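Local coordinates for protein Bd0816 (Bdellovibrio bacteriovorus HD100, PDB 5CER) that probably acts as a serine-type D-Ala-D-Ala carboxypeptidase of the peptidase S13 family, trimming peptide stems of the bacterial cell wall, at residues A[54-59]-A[195-200]. The protein carries 2 engineered substitutions. Residues are numbered along the deposited sequence; the frame is centred on the assembly and turned at random.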
loop_
_atom_site.group_PDB
_atom_site.type_symbol
_atom_site.label_atom_id
_atom_site.label_comp_id
_atom_site.label_asym_id
_atom_site.label_seq_id
_atom_site.Cartn_x
_atom_site.Cartn_y
_atom_site.Cartn_z
ATOM N N LYS A 54 -2.108 -22.117 11.005
ATOM C CA LYS A 54 -1.603 -22.870 12.159
ATOM C C LYS A 54 -0.418 -23.676 11.741
ATOM O O LYS A 54 -0.563 -24.842 11.302
ATOM C CB LYS A 54 -2.685 -23.819 12.729
ATOM C CG LYS A 54 -3.857 -23.099 13.373
ATOM C CD LYS A 54 -4.982 -24.030 13.810
ATOM C CE LYS A 54 -6.370 -23.419 13.561
ATOM N NZ LYS A 54 -6.615 -22.923 12.145
ATOM N N THR A 55 0.763 -23.075 11.889
ATOM C CA THR A 55 2.001 -23.729 11.594
ATOM C C THR A 55 2.389 -24.617 12.788
ATOM O O THR A 55 2.462 -24.165 13.936
ATOM C CB THR A 55 3.066 -22.695 11.225
ATOM O OG1 THR A 55 2.559 -21.757 10.250
ATOM C CG2 THR A 55 4.279 -23.362 10.634
ATOM N N VAL A 56 2.658 -25.896 12.524
ATOM C CA VAL A 56 2.977 -26.857 13.594
ATOM C C VAL A 56 4.497 -27.165 13.617
ATOM O O VAL A 56 5.118 -27.420 12.590
ATOM C CB VAL A 56 2.155 -28.156 13.485
ATOM C CG1 VAL A 56 2.394 -29.041 14.695
ATOM C CG2 VAL A 56 0.678 -27.840 13.373
ATOM N N LEU A 57 5.064 -27.095 14.822
ATOM C CA LEU A 57 6.485 -27.225 15.054
ATOM C C LEU A 57 6.654 -28.492 15.896
ATOM O O LEU A 57 6.110 -28.597 16.995
ATOM C CB LEU A 57 7.011 -25.997 15.801
ATOM C CG LEU A 57 6.665 -24.634 15.205
ATOM C CD1 LEU A 57 6.940 -23.532 16.181
ATOM C CD2 LEU A 57 7.426 -24.383 13.920
ATOM N N HIS A 58 7.421 -29.437 15.370
ATOM C CA HIS A 58 7.640 -30.777 15.923
ATOM C C HIS A 58 9.074 -30.809 16.468
ATOM O O HIS A 58 10.030 -30.825 15.708
ATOM C CB HIS A 58 7.425 -31.815 14.808
ATOM C CG HIS A 58 6.005 -31.902 14.366
ATOM N ND1 HIS A 58 5.048 -32.597 15.075
ATOM C CD2 HIS A 58 5.365 -31.346 13.315
ATOM C CE1 HIS A 58 3.883 -32.478 14.469
ATOM N NE2 HIS A 58 4.047 -31.719 13.401
ATOM N N LEU A 59 9.186 -30.768 17.786
ATOM C CA LEU A 59 10.435 -30.553 18.492
ATOM C C LEU A 59 10.833 -31.853 19.195
ATOM O O LEU A 59 10.077 -32.386 20.036
ATOM C CB LEU A 59 10.225 -29.419 19.488
ATOM C CG LEU A 59 10.374 -28.032 18.878
ATOM C CD1 LEU A 59 9.322 -27.083 19.432
ATOM C CD2 LEU A 59 11.750 -27.436 19.096
ATOM N N SER A 195 5.021 -31.516 20.222
ATOM C CA SER A 195 4.689 -30.623 19.128
ATOM C C SER A 195 3.719 -29.506 19.503
ATOM O O SER A 195 2.784 -29.688 20.280
ATOM C CB SER A 195 4.268 -31.431 17.894
ATOM O OG SER A 195 3.014 -32.005 18.050
ATOM N N VAL A 196 4.005 -28.338 18.929
ATOM C CA VAL A 196 3.470 -27.069 19.389
ATOM C C VAL A 196 3.051 -26.270 18.149
ATOM O O VAL A 196 3.558 -26.517 17.039
ATOM C CB VAL A 196 4.416 -26.325 20.379
ATOM C CG1 VAL A 196 5.038 -27.280 21.382
ATOM C CG2 VAL A 196 5.515 -25.658 19.612
ATOM N N VAL A 197 2.082 -25.369 18.315
ATOM C CA VAL A 197 1.466 -24.711 17.180
ATOM C C VAL A 197 1.644 -23.203 17.298
ATOM O O VAL A 197 1.537 -22.608 18.370
ATOM C CB VAL A 197 0.004 -25.149 16.903
ATOM C CG1 VAL A 197 -0.302 -26.534 17.432
ATOM C CG2 VAL A 197 -1.004 -24.197 17.483
ATOM N N LEU A 198 2.002 -22.604 16.176
ATOM C CA LEU A 198 2.129 -21.151 16.039
ATOM C C LEU A 198 0.995 -20.683 15.136
ATOM O O LEU A 198 1.026 -20.904 13.922
ATOM C CB LEU A 198 3.515 -20.780 15.479
ATOM C CG LEU A 198 3.787 -19.326 15.062
ATOM C CD1 LEU A 198 3.712 -18.343 16.224
ATOM C CD2 LEU A 198 5.078 -19.075 14.272
ATOM N N GLN A 199 0.001 -20.037 15.750
ATOM C CA GLN A 199 -1.087 -19.374 15.041
ATOM C C GLN A 199 -0.695 -17.950 14.673
ATOM O O GLN A 199 -0.427 -17.127 15.560
ATOM C CB GLN A 199 -2.284 -19.223 15.939
ATOM C CG GLN A 199 -3.006 -20.491 16.120
ATOM C CD GLN A 199 -4.356 -20.311 16.715
ATOM O OE1 GLN A 199 -5.255 -21.065 16.385
ATOM N NE2 GLN A 199 -4.530 -19.312 17.569
ATOM N N SER A 200 -0.717 -17.633 13.387
ATOM C CA SER A 200 -0.514 -16.235 12.970
ATOM C C SER A 200 -1.773 -15.431 13.320
ATOM O O SER A 200 -2.777 -15.955 13.845
ATOM C CB SER A 200 -0.194 -16.167 11.464
ATOM O OG SER A 200 -1.322 -16.573 10.672
#
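H58 and S195 face each other across a non-hydrogen-bonded pair of two antiparallel strands, with the imidazole turned so that ND1 lies 3.1 Å from CB of S195. The ring meets that methylene obliquely. NE2 is hydrogen-bonded to E72 on the next strand, which helps to fix the ring's rotation, and the ring also meets that of Y187. On the same face, V56 and V197 are loosely apposed, CG2 of V56 standing 4.4 Å from CG1 of V197. Further along, K54 and Q199 run side by side and point the same way: CE of K54 passes 3.8 Å from the amide oxygen OE1 of Q199, a van der Waals contact, while NZ turns back to the carbonyl of R52 and NE2 of Q199 bonds to the carbonyl of N395.

The opposite face, carrying L57, V196 and L198, is largely apolar; T55 also lies there, its OG1 hydrogen-bonded to OG of S74. CG2 of V196 sits between its backbone N and carbonyl carbon, where it touches CB of L57 and, at 4.1 Å, CD1 of L59. CD1 of L57 reaches CB of L198. Helix 81-93 covers this face, L87 meeting L57 and L83 and F86 meeting L198.

Two hydrogen-bonded pairs, T55 with L198 and L57 with V196, join the backbones. The bond from L57 N to V196 O is 2.7 Å long and nearly straight (173°), whereas that from T55 N to L198 O is more bent (145°), its donor lying above the carbonyl plane. The pair lies within a helix-backed mixed sheet, running 67-72, 54-61, 194-199, 399-400, separate from the antiparallel sheet containing 3-11, 339-348, 327-336 and 317-324, which is consistent with the penicillin-binding, beta-lactamase-like fold of the S13 family.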